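Local coordinates for short-chain dehydrogenase/reductase SDR (Paraburkholderia phymatum, PDB 5VA8), which probably catalyses NADP-dependent oxidation or reduction of a still unidentified substrate as a short-chain dehydrogenase/reductase, and binds NADP in a Rossmann-type fold, at residues A[25-30]-A[189-194]; A[234-239]-A[256-261]. All blocks are in the same frame, centred on the assembly; numbering follows the deposited sequence. Where two conformers were deposited one is given.

Interaction 1: A[25-30]-A[189-194]; sequences KGLGRG and LLPGIF. With NAP (NADP nicotinamide-adenine-dinucleotide phosphate), chain E; TCE (3,3',3''-phosphanetriyltripropanoic acid), chain F.
At the cofactor-binding end of the Rossmann fold, Leu27 of the glycine-rich turn reaches Pro191 and Phe194, which lie at the end of strand 184-191 and in the loop that follows. The two branches of Leu27 divide the work. CD1 rests on the proline ring, 3.6 Å from Pro191 CG, and CD2 lies 3.7 Å from Phe194 CD1, with the leucine and phenylalanine side chains crossing at about a right angle. A chi2 of -180° sets CD1 anti to CA and directs it to the proline, while CD2 branches off to the phenylalanine in this buried apolar junction.

The polar work is done by the backbone, which holds NADP at both ends of the contact. Leu27 N, in the first turn of helix 26-37, donates to the nicotinamide-side phosphate through NAP O1N at 2.8 Å, and the helix N-terminus would probably help to balance the negative charge there. On the other segment, the amide of Phe194 gives a nearly straight bond to the carboxamide (Phe194 N to NAP O7N, 2.8 Å, 170° at the hydrogen). A weak return bond from NAP N7N to Phe194 O (3.4 Å) completes a two-point grip, which should restrain rotation of the carboxamide. Pro191 lies over one face of the nicotinamide, its CG 3.5 Å from NAP C5N, while Gly192 O approaches NAP C4N to 3.0 Å. The phosphine-tricarboxylate ligand occupies the opposite side of that ring, probably the substrate side.

Phe236 of helix 233-243 also packs on Leu27 and Pro191. A glycine-rich turn at the pyrophosphate, paired with a Pro-Gly segment beside the nicotinamide, is typical of the short-chain dehydrogenase/reductase cofactor site.

Interaction 2: A[234-239]-A[256-261]; sequences DEFGRA and WLIDGG
Ala239 and Ile258 form the tight point of this helix-on-strand contact: Ala239 CB meets Ile258 CD1 at 3.5 Å. Helix 234-239 runs almost antiparallel to strand 256-258, at 165° between their directions, and the axes approach to 10.7 Å. The isoleucine bridges much of that gap. With CG1 anti to the carbonyl carbon (chi1 -52°) and the chain extended beyond it, CD1 ends against the helix.

Around this point the packing is looser. The Phe236 ring comes obliquely to the same methyl, with Phe236 CD1 4.3 Å from Ile258 CD1. Trp256 grazes the helix with its six-membered ring, Trp256 CZ3 lying 4.1 Å from Ala239 O.

The flank of the helix turned from the strand is polar: Asp234 is exposed and Arg238 partly exposed, and neither touches segment 256-261. Arg238 packs instead on His247 of the second subunit. Beyond the strand, Asp259 makes an Asx turn: Gly261 N donates to Asp259 OD1 at 2.9 Å, from well above the carboxylate plane.

Helix 233-243 thus covers strand 255-258, the outermost strand of the sheet within this chain, and its neighbour 184-191, where Leu189 touches Phe236, Trp256 and Ile258. Phe236 further reaches helix 26-37 through Leu27 and Cys31, whereas Trp256 stacks on Trp256 of the second subunit, so the layer runs from the cofactor-binding helix to the subunit interface.

In the fold
Interactions 1 and 2 are both buried and share one sheet. Strands 184-191 and 255-258 are neighbours, and probable backbone hydrogen bonds tie them directly, from Leu190 N to Trp256 O (2.8 Å) and from Ile258 N to Leu190 O (3.0 Å). The aromatic rings of Phe194 and Phe236 meet edge-to-face, making one apolar layer of the two contacts. Their chemistry differs with position. Interaction 1, nearer the centre of the chain, combines few apolar touches with backbone donors turned to NADP. Interaction 2 is mainly apolar packing at the sheet margin, with charged residues on its outer flank; the second subunit lies beside both but reaches more residues of interaction 2.

Interaction 1: A[25-30]-A[189-194]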
ATOM      1  N   LYS A  25       2.767  -2.054 -32.075  1.00 15.97           N
ATOM      2  CA  LYS A  25       4.107  -2.305 -31.556  1.00 14.38           C
ATOM      3  C   LYS A  25       4.032  -2.533 -30.053  1.00 15.08           C
ATOM      4  O   LYS A  25       3.038  -2.211 -29.402  1.00 15.45           O
ATOM      5  CB  LYS A  25       5.058  -1.126 -31.831  1.00 16.94           C
ATOM      6  CG  LYS A  25       5.129  -0.715 -33.294  1.00 20.51           C
ATOM      7  CD  LYS A  25       5.741   0.673 -33.444  1.00 30.29           C
ATOM      8  CE  LYS A  25       7.097   0.749 -32.775  1.00 39.61           C
ATOM      9  NZ  LYS A  25       7.735   2.098 -32.889  1.00 42.80           N
ATOM     10  N   GLY A  26       5.121  -3.091 -29.515  1.00 16.75           N
ATOM     11  CA  GLY A  26       5.387  -3.027 -28.078  1.00 15.12           C
ATOM     12  C   GLY A  26       4.421  -3.841 -27.234  1.00 15.79           C
ATOM     13  O   GLY A  26       3.958  -4.920 -27.622  1.00 15.94           O
ATOM     14  N   LEU A  27       4.118  -3.302 -26.047  1.00 13.89           N
ATOM     15  CA  LEU A  27       3.269  -4.014 -25.093  1.00 14.94           C
ATOM     16  C   LEU A  27       1.871  -4.242 -25.645  1.00 15.59           C
ATOM     17  O   LEU A  27       1.280  -5.310 -25.433  1.00 14.13           O
ATOM     18  CB  LEU A  27       3.183  -3.245 -23.782  1.00 15.71           C
ATOM     19  CG  LEU A  27       4.522  -3.002 -23.100  1.00 15.16           C
ATOM     20  CD1 LEU A  27       4.300  -2.244 -21.812  1.00 15.11           C
ATOM     21  CD2 LEU A  27       5.232  -4.327 -22.837  1.00 16.64           C
ATOM     22  N   GLY A  28       1.311  -3.242 -26.329  1.00 13.90           N
ATOM     23  CA  GLY A  28      -0.008  -3.426 -26.909  1.00 12.29           C
ATOM     24  C   GLY A  28      -0.020  -4.543 -27.935  1.00 15.61           C
ATOM     25  O   GLY A  28      -0.920  -5.387 -27.938  1.00 13.92           O
ATOM     26  N   ARG A  29       0.987  -4.568 -28.822  1.00 13.59           N
ATOM     27  CA  ARG A  29       1.103  -5.685 -29.754  1.00 13.08           C
ATOM     28  C   ARG A  29       1.214  -7.012 -29.007  1.00 14.71           C
ATOM     29  O   ARG A  29       0.568  -8.001 -29.378  1.00 15.96           O
ATOM     30  CB  ARG A  29       2.307  -5.498 -30.682  1.00 14.31           C
ATOM     31  CG  ARG A  29       2.483  -6.685 -31.627  1.00 16.12           C
ATOM     32  CD  ARG A  29       3.609  -6.524 -32.649  1.00 18.87           C
ATOM     33  NE  ARG A  29       3.742  -7.759 -33.427  1.00 25.29           N
ATOM     34  CZ  ARG A  29       4.574  -7.931 -34.454  1.00 30.94           C
ATOM     35  NH1 ARG A  29       5.370  -6.947 -34.850  1.00 32.12           N
ATOM     36  NH2 ARG A  29       4.608  -9.096 -35.089  1.00 36.80           N
ATOM     37  N   GLY A  30       2.015  -7.045 -27.945  1.00 14.82           N
ATOM     38  CA  GLY A  30       2.147  -8.272 -27.176  1.00 14.76           C
ATOM     39  C   GLY A  30       0.818  -8.760 -26.623  1.00 14.40           C
ATOM     40  O   GLY A  30       0.556  -9.965 -26.601  1.00 16.46           O
ATOM     41  N   LEU A 189      -2.401  -3.491 -15.429  1.00 12.23           N
ATOM     42  CA  LEU A 189      -1.109  -4.138 -15.617  1.00 12.24           C
ATOM     43  C   LEU A 189      -0.043  -3.062 -15.616  1.00 13.25           C
ATOM     44  O   LEU A 189      -0.070  -2.168 -16.470  1.00 12.50           O
ATOM     45  CB  LEU A 189      -1.066  -4.913 -16.934  1.00 19.31           C
ATOM     46  CG  LEU A 189      -1.505  -6.371 -16.974  1.00 23.84           C
ATOM     47  CD1 LEU A 189      -1.212  -6.932 -18.356  1.00 20.71           C
ATOM     48  CD2 LEU A 189      -0.799  -7.194 -15.883  1.00 20.64           C
ATOM     49  N   LEU A 190       0.889  -3.151 -14.671  1.00 10.84           N
ATOM     50  CA  LEU A 190       1.876  -2.105 -14.422  1.00 11.65           C
ATOM     51  C   LEU A 190       3.242  -2.581 -14.888  1.00 14.08           C
ATOM     52  O   LEU A 190       3.909  -3.349 -14.168  1.00 13.39           O
ATOM     53  CB  LEU A 190       1.929  -1.756 -12.929  1.00 11.47           C
ATOM     54  CG  LEU A 190       0.760  -1.060 -12.221  1.00 13.51           C
ATOM     55  CD1 LEU A 190      -0.571  -1.789 -12.384  1.00 12.67           C
ATOM     56  CD2 LEU A 190       1.087  -0.973 -10.735  1.00 15.33           C
ATOM     57  N   PRO A 191       3.721  -2.155 -16.058  1.00 10.76           N
ATOM     58  CA  PRO A 191       5.055  -2.586 -16.491  1.00 12.19           C
ATOM     59  C   PRO A 191       6.149  -1.861 -15.728  1.00 12.57           C
ATOM     60  O   PRO A 191       6.066  -0.652 -15.489  1.00 12.56           O
ATOM     61  CB  PRO A 191       5.104  -2.220 -17.986  1.00 12.77           C
ATOM     62  CG  PRO A 191       3.799  -1.558 -18.305  1.00 15.04           C
ATOM     63  CD  PRO A 191       3.069  -1.260 -17.026  1.00 12.18           C
ATOM     64  N   GLY A 192       7.179  -2.622 -15.347  1.00 13.18           N
ATOM     65  CA  GLY A 192       8.499  -2.070 -15.094  1.00 13.38           C
ATOM     66  C   GLY A 192       9.151  -1.778 -16.432  1.00 15.08           C
ATOM     67  O   GLY A 192       8.454  -1.376 -17.366  1.00 14.24           O
ATOM     68  N   ILE A 193      10.450  -1.984 -16.587  1.00 14.72           N
ATOM     69  CA  ILE A 193      11.076  -1.657 -17.864  1.00 13.80           C
ATOM     70  C   ILE A 193      10.969  -2.851 -18.808  1.00 16.12           C
ATOM     71  O   ILE A 193      11.345  -3.983 -18.465  1.00 16.29           O
ATOM     72  CB  ILE A 193      12.527  -1.182 -17.680  1.00 15.73           C
ATOM     73  CG1 ILE A 193      13.111  -0.797 -19.048  1.00 20.19           C
ATOM     74  CG2 ILE A 193      13.380  -2.216 -16.967  1.00 22.20           C
ATOM     75  CD1 ILE A 193      14.464  -0.093 -18.975  1.00 23.71           C
ATOM     76  N   PHE A 194      10.409  -2.600 -19.997  1.00 14.97           N
ATOM     77  CA  PHE A 194      10.209  -3.620 -21.016  1.00 13.78           C
ATOM     78  C   PHE A 194      10.948  -3.242 -22.291  1.00 16.85           C
ATOM     79  O   PHE A 194      11.024  -2.065 -22.655  1.00 16.99           O
ATOM     80  CB  PHE A 194       8.718  -3.824 -21.303  1.00 13.38           C
ATOM     81  CG  PHE A 194       8.070  -4.787 -20.349  1.00 13.38           C
ATOM     82  CD1 PHE A 194       7.740  -6.067 -20.765  1.00 13.84           C
ATOM     83  CD2 PHE A 194       7.856  -4.433 -19.021  1.00 15.15           C
ATOM     84  CE1 PHE A 194       7.179  -6.978 -19.890  1.00 13.61           C
ATOM     85  CE2 PHE A 194       7.294  -5.335 -18.130  1.00 15.62           C
ATOM     86  CZ  PHE A 194       6.949  -6.612 -18.567  1.00 15.33           C
TER
HETATM   87  PA  NAP E 301       5.868   1.325 -28.130  1.00 16.95           P
HETATM   88  O1A NAP E 301       6.694   0.121 -28.341  1.00 17.38           O
HETATM   89  O2A NAP E 301       6.423   2.618 -28.689  1.00 19.64           O
HETATM   90  O5B NAP E 301       4.430   1.011 -28.765  1.00 15.61           O
HETATM   91  C5B NAP E 301       3.411   2.020 -28.705  1.00 14.30           C
HETATM   92  C4B NAP E 301       2.305   1.586 -29.627  1.00 13.32           C
HETATM   93  O4B NAP E 301       1.154   2.423 -29.392  1.00 15.40           O
HETATM   94  C3B NAP E 301       2.609   1.723 -31.119  1.00 13.60           C
HETATM   95  O3B NAP E 301       1.886   0.737 -31.841  1.00 13.40           O
HETATM   96  C2B NAP E 301       2.072   3.120 -31.420  1.00 15.12           C
HETATM   97  O2B NAP E 301       1.877   3.258 -32.846  1.00 14.77           O
HETATM   98  C1B NAP E 301       0.792   3.092 -30.583  1.00 15.76           C
HETATM   99  N9A NAP E 301       0.284   4.406 -30.202  1.00 15.08           N
HETATM  100  C8A NAP E 301       0.937   5.353 -29.459  1.00 15.00           C
HETATM  101  N7A NAP E 301       0.206   6.404 -29.169  1.00 15.86           N
HETATM  102  C5A NAP E 301      -1.013   6.133 -29.773  1.00 14.06           C
HETATM  103  C6A NAP E 301      -2.215   6.863 -29.853  1.00 14.78           C
HETATM  104  N6A NAP E 301      -2.394   8.064 -29.292  1.00 15.46           N
HETATM  105  N1A NAP E 301      -3.239   6.317 -30.546  1.00 13.43           N
HETATM  106  C2A NAP E 301      -3.064   5.112 -31.105  1.00 12.05           C
HETATM  107  N3A NAP E 301      -1.978   4.332 -31.096  1.00 13.47           N
HETATM  108  C4A NAP E 301      -0.980   4.905 -30.415  1.00 13.44           C
HETATM  109  O3  NAP E 301       5.594   1.566 -26.573  1.00 16.56           O
HETATM  110  PN  NAP E 301       5.431   0.570 -25.329  1.00 14.58           P
HETATM  111  O1N NAP E 301       4.661  -0.619 -25.744  1.00 14.00           O
HETATM  112  O2N NAP E 301       6.766   0.388 -24.722  1.00 16.54           O
HETATM  113  O5D NAP E 301       4.556   1.493 -24.364  1.00 17.22           O
HETATM  114  C5D NAP E 301       3.125   1.345 -24.276  1.00 17.65           C
HETATM  115  C4D NAP E 301       2.689   2.158 -23.082  1.00 12.18           C
HETATM  116  O4D NAP E 301       3.267   1.581 -21.888  1.00 12.69           O
HETATM  117  C3D NAP E 301       3.122   3.629 -23.089  1.00 13.50           C
HETATM  118  O3D NAP E 301       2.128   4.450 -22.476  1.00 14.57           O
HETATM  119  C2D NAP E 301       4.380   3.605 -22.226  1.00 12.60           C
HETATM  120  O2D NAP E 301       4.708   4.853 -21.625  1.00 13.16           O
HETATM  121  C1D NAP E 301       3.937   2.584 -21.183  1.00 12.74           C
HETATM  122  N1N NAP E 301       5.055   1.958 -20.435  1.00 13.77           N
HETATM  123  C2N NAP E 301       6.098   1.430 -21.097  1.00 14.94           C
HETATM  124  C3N NAP E 301       7.104   0.796 -20.399  1.00 16.16           C
HETATM  125  C7N NAP E 301       8.309   0.156 -21.020  1.00 15.02           C
HETATM  126  O7N NAP E 301       9.337   0.014 -20.330  1.00 15.64           O
HETATM  127  N7N NAP E 301       8.278  -0.114 -22.322  1.00 13.86           N
HETATM  128  C4N NAP E 301       6.964   0.656 -19.021  1.00 26.82           C
HETATM  129  C5N NAP E 301       5.882   1.225 -18.371  1.00 16.99           C
HETATM  130  C6N NAP E 301       4.940   1.890 -19.096  1.00 14.96           C
HETATM  131  P2B NAP E 301       1.731   4.708 -33.536  1.00 15.21           P
HETATM  132  O1X NAP E 301       0.414   5.255 -33.096  1.00 16.06           O
HETATM  133  O2X NAP E 301       2.906   5.568 -33.067  1.00 14.89           O
HETATM  134  O3X NAP E 301       1.808   4.402 -35.045  1.00 20.06           O
HETATM  135  O16 TCE F 302       4.919   6.686 -18.752  0.98 13.67           O
HETATM  136  C14 TCE F 302       5.557   5.822 -18.091  0.98 13.75           C
HETATM  137  O15 TCE F 302       5.371   5.705 -16.857  0.98 14.17           O
HETATM  138  C5  TCE F 302       6.581   4.936 -18.797  0.98 13.78           C
HETATM  139  C2  TCE F 302       7.430   4.243 -17.736  0.98 16.20           C
HETATM  140  P   TCE F 302       8.478   2.945 -18.551  0.98 17.27           P
HETATM  141  C3  TCE F 302       9.209   3.553 -20.128  0.98 18.44           C
HETATM  142  C6  TCE F 302      10.163   4.643 -19.660  0.98 24.79           C
HETATM  143  C8  TCE F 302      10.734   5.306 -20.896  0.98 43.27           C
HETATM  144  O10 TCE F 302      11.979   5.411 -20.988  0.98 46.08           O
HETATM  145  O9  TCE F 302       9.968   5.727 -21.806  0.98 45.76           O
HETATM  146  C1  TCE F 302       9.768   2.387 -17.361  0.98 17.24           C
HETATM  147  C4  TCE F 302       9.050   1.820 -16.141  0.98 17.27           C
HETATM  148  C11 TCE F 302      10.114   1.437 -15.129  0.98 18.72           C
HETATM  149  O12 TCE F 302       9.805   0.870 -14.047  0.98 16.45           O
HETATM  150  O13 TCE F 302      11.317   1.696 -15.401  0.98 20.50           O

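Interaction 2: A[234-239]-A[256-261]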
ATOM      1  N   ASP A 234       6.126 -10.286 -25.039  1.00 19.82           N
ATOM      2  CA  ASP A 234       5.421 -11.567 -25.046  1.00 20.79           C
ATOM      3  C   ASP A 234       4.904 -11.930 -23.657  1.00 17.89           C
ATOM      4  O   ASP A 234       3.720 -12.245 -23.490  1.00 17.39           O
ATOM      5  CB  ASP A 234       6.339 -12.668 -25.588  1.00 25.64           C
ATOM      6  CG  ASP A 234       5.628 -14.010 -25.732  1.00 44.11           C
ATOM      7  OD1 ASP A 234       5.390 -14.687 -24.709  1.00 47.83           O
ATOM      8  OD2 ASP A 234       5.301 -14.390 -26.877  1.00 54.14           O
ATOM      9  N   GLU A 235       5.777 -11.904 -22.641  1.00 17.25           N
ATOM     10  CA  GLU A 235       5.317 -12.298 -21.310  1.00 14.93           C
ATOM     11  C   GLU A 235       4.308 -11.302 -20.750  1.00 17.72           C
ATOM     12  O   GLU A 235       3.405 -11.700 -20.010  1.00 14.50           O
ATOM     13  CB  GLU A 235       6.505 -12.481 -20.353  1.00 16.93           C
ATOM     14  CG  GLU A 235       7.157 -11.185 -19.863  1.00 16.85           C
ATOM     15  CD  GLU A 235       8.505 -11.416 -19.201  1.00 17.36           C
ATOM     16  OE1 GLU A 235       8.676 -12.454 -18.509  1.00 18.20           O
ATOM     17  OE2 GLU A 235       9.395 -10.560 -19.374  1.00 16.82           O
ATOM     18  N   PHE A 236       4.429 -10.017 -21.103  1.00 15.63           N
ATOM     19  CA  PHE A 236       3.421  -9.039 -20.703  1.00 14.77           C
ATOM     20  C   PHE A 236       2.059  -9.405 -21.284  1.00 13.26           C
ATOM     21  O   PHE A 236       1.045  -9.413 -20.575  1.00 14.19           O
ATOM     22  CB  PHE A 236       3.841  -7.639 -21.162  1.00 14.25           C
ATOM     23  CG  PHE A 236       2.980  -6.538 -20.610  1.00 14.71           C
ATOM     24  CD1 PHE A 236       3.201  -6.036 -19.331  1.00 15.83           C
ATOM     25  CD2 PHE A 236       1.934  -6.016 -21.363  1.00 14.69           C
ATOM     26  CE1 PHE A 236       2.402  -5.017 -18.820  1.00 14.88           C
ATOM     27  CE2 PHE A 236       1.129  -5.002 -20.855  1.00 13.85           C
ATOM     28  CZ  PHE A 236       1.361  -4.506 -19.583  1.00 13.53           C
ATOM     29  N   GLY A 237       2.032  -9.735 -22.580  1.00 14.44           N
ATOM     30  CA  GLY A 237       0.786 -10.140 -23.211  1.00 14.76           C
ATOM     31  C   GLY A 237       0.189 -11.396 -22.601  1.00 13.11           C
ATOM     32  O   GLY A 237      -1.034 -11.524 -22.505  1.00 14.84           O
ATOM     33  N   ARG A 238       1.039 -12.350 -22.199  1.00 14.91           N
ATOM     34  CA  ARG A 238       0.517 -13.564 -21.579  0.54 13.03           C
ATOM     35  C   ARG A 238      -0.180 -13.255 -20.260  1.00 12.91           C
ATOM     36  O   ARG A 238      -1.223 -13.843 -19.954  1.00 14.12           O
ATOM     37  CB  ARG A 238       1.639 -14.582 -21.360  0.54 15.95           C
ATOM     38  CG  ARG A 238       2.411 -14.963 -22.608  0.54 20.24           C
ATOM     39  CD  ARG A 238       1.564 -15.668 -23.653  0.54 26.65           C
ATOM     40  NE  ARG A 238       2.414 -16.176 -24.732  0.54 34.03           N
ATOM     41  CZ  ARG A 238       1.967 -16.695 -25.872  0.54 36.09           C
ATOM     42  NH1 ARG A 238       0.665 -16.777 -26.109  0.54 31.91           N
ATOM     43  NH2 ARG A 238       2.830 -17.129 -26.783  0.54 37.07           N
ATOM     44  N   ALA A 239       0.380 -12.342 -19.461  1.00 13.32           N
ATOM     45  CA  ALA A 239      -0.300 -11.946 -18.229  1.00 13.63           C
ATOM     46  C   ALA A 239      -1.628 -11.267 -18.536  1.00 12.70           C
ATOM     47  O   ALA A 239      -2.632 -11.514 -17.861  1.00 14.85           O
ATOM     48  CB  ALA A 239       0.588 -11.022 -17.398  1.00 16.16           C
ATOM     49  N   TRP A 256      -1.461  -5.321 -11.023  1.00 12.46           N
ATOM     50  CA  TRP A 256      -0.455  -6.370 -11.190  1.00 13.29           C
ATOM     51  C   TRP A 256       0.833  -5.726 -11.679  1.00 14.02           C
ATOM     52  O   TRP A 256       0.915  -5.293 -12.830  1.00 13.58           O
ATOM     53  CB  TRP A 256      -0.922  -7.431 -12.183  1.00 14.10           C
ATOM     54  CG  TRP A 256      -1.780  -8.525 -11.594  1.00 14.09           C
ATOM     55  CD1 TRP A 256      -2.359  -8.549 -10.371  1.00 16.09           C
ATOM     56  CD2 TRP A 256      -2.122  -9.761 -12.232  1.00 14.65           C
ATOM     57  NE1 TRP A 256      -3.055  -9.739 -10.195  1.00 16.12           N
ATOM     58  CE2 TRP A 256      -2.914 -10.497 -11.325  1.00 16.83           C
ATOM     59  CE3 TRP A 256      -1.819 -10.320 -13.475  1.00 17.79           C
ATOM     60  CZ2 TRP A 256      -3.412 -11.766 -11.630  1.00 18.91           C
ATOM     61  CZ3 TRP A 256      -2.318 -11.580 -13.774  1.00 25.74           C
ATOM     62  CH2 TRP A 256      -3.104 -12.282 -12.856  1.00 20.69           C
ATOM     63  N   LEU A 257       1.840  -5.683 -10.816  1.00 14.47           N
ATOM     64  CA  LEU A 257       3.131  -5.109 -11.166  1.00 13.81           C
ATOM     65  C   LEU A 257       4.012  -6.206 -11.756  1.00 10.88           C
ATOM     66  O   LEU A 257       4.221  -7.251 -11.122  1.00 14.34           O
ATOM     67  CB  LEU A 257       3.763  -4.491  -9.921  1.00 13.13           C
ATOM     68  CG  LEU A 257       5.145  -3.869 -10.023  1.00 13.73           C
ATOM     69  CD1 LEU A 257       5.121  -2.673 -10.956  1.00 12.69           C
ATOM     70  CD2 LEU A 257       5.603  -3.474  -8.624  1.00 16.44           C
ATOM     71  N   ILE A 258       4.509  -5.980 -12.967  1.00 14.03           N
ATOM     72  CA  ILE A 258       5.334  -6.953 -13.680  1.00 12.67           C
ATOM     73  C   ILE A 258       6.658  -6.246 -13.939  1.00 12.68           C
ATOM     74  O   ILE A 258       6.817  -5.545 -14.950  1.00 14.90           O
ATOM     75  CB  ILE A 258       4.682  -7.436 -14.979  1.00 16.37           C
ATOM     76  CG1 ILE A 258       3.261  -7.933 -14.710  1.00 25.78           C
ATOM     77  CG2 ILE A 258       5.489  -8.564 -15.609  1.00 16.95           C
ATOM     78  CD1 ILE A 258       2.622  -8.552 -15.920  1.00 24.43           C
ATOM     79  N   ASP A 259       7.617  -6.414 -13.001  1.00 12.59           N
ATOM     80  CA  ASP A 259       8.803  -5.564 -13.026  1.00 13.78           C
ATOM     81  C   ASP A 259      10.079  -6.265 -12.574  1.00 15.09           C
ATOM     82  O   ASP A 259      11.072  -5.571 -12.303  1.00 15.79           O
ATOM     83  CB  ASP A 259       8.569  -4.304 -12.163  1.00 14.15           C
ATOM     84  CG  ASP A 259       8.648  -4.575 -10.657  1.00 15.93           C
ATOM     85  OD1 ASP A 259       8.541  -5.741 -10.218  1.00 15.70           O
ATOM     86  OD2 ASP A 259       8.820  -3.591  -9.907  1.00 15.87           O
ATOM     87  N   GLY A 260      10.110  -7.592 -12.497  1.00 13.18           N
ATOM     88  CA  GLY A 260      11.341  -8.244 -12.083  1.00 15.48           C
ATOM     89  C   GLY A 260      11.779  -7.922 -10.675  1.00 13.54           C
ATOM     90  O   GLY A 260      12.961  -8.095 -10.347  1.00 16.80           O
ATOM     91  N   GLY A 261      10.856  -7.469  -9.824  1.00 14.53           N
ATOM     92  CA  GLY A 261      11.154  -7.145  -8.443  1.00 14.63           C
ATOM     93  C   GLY A 261      11.774  -5.785  -8.215  1.00 15.09           C
ATOM     94  O   GLY A 261      12.204  -5.499  -7.091  1.00 16.79           O
TER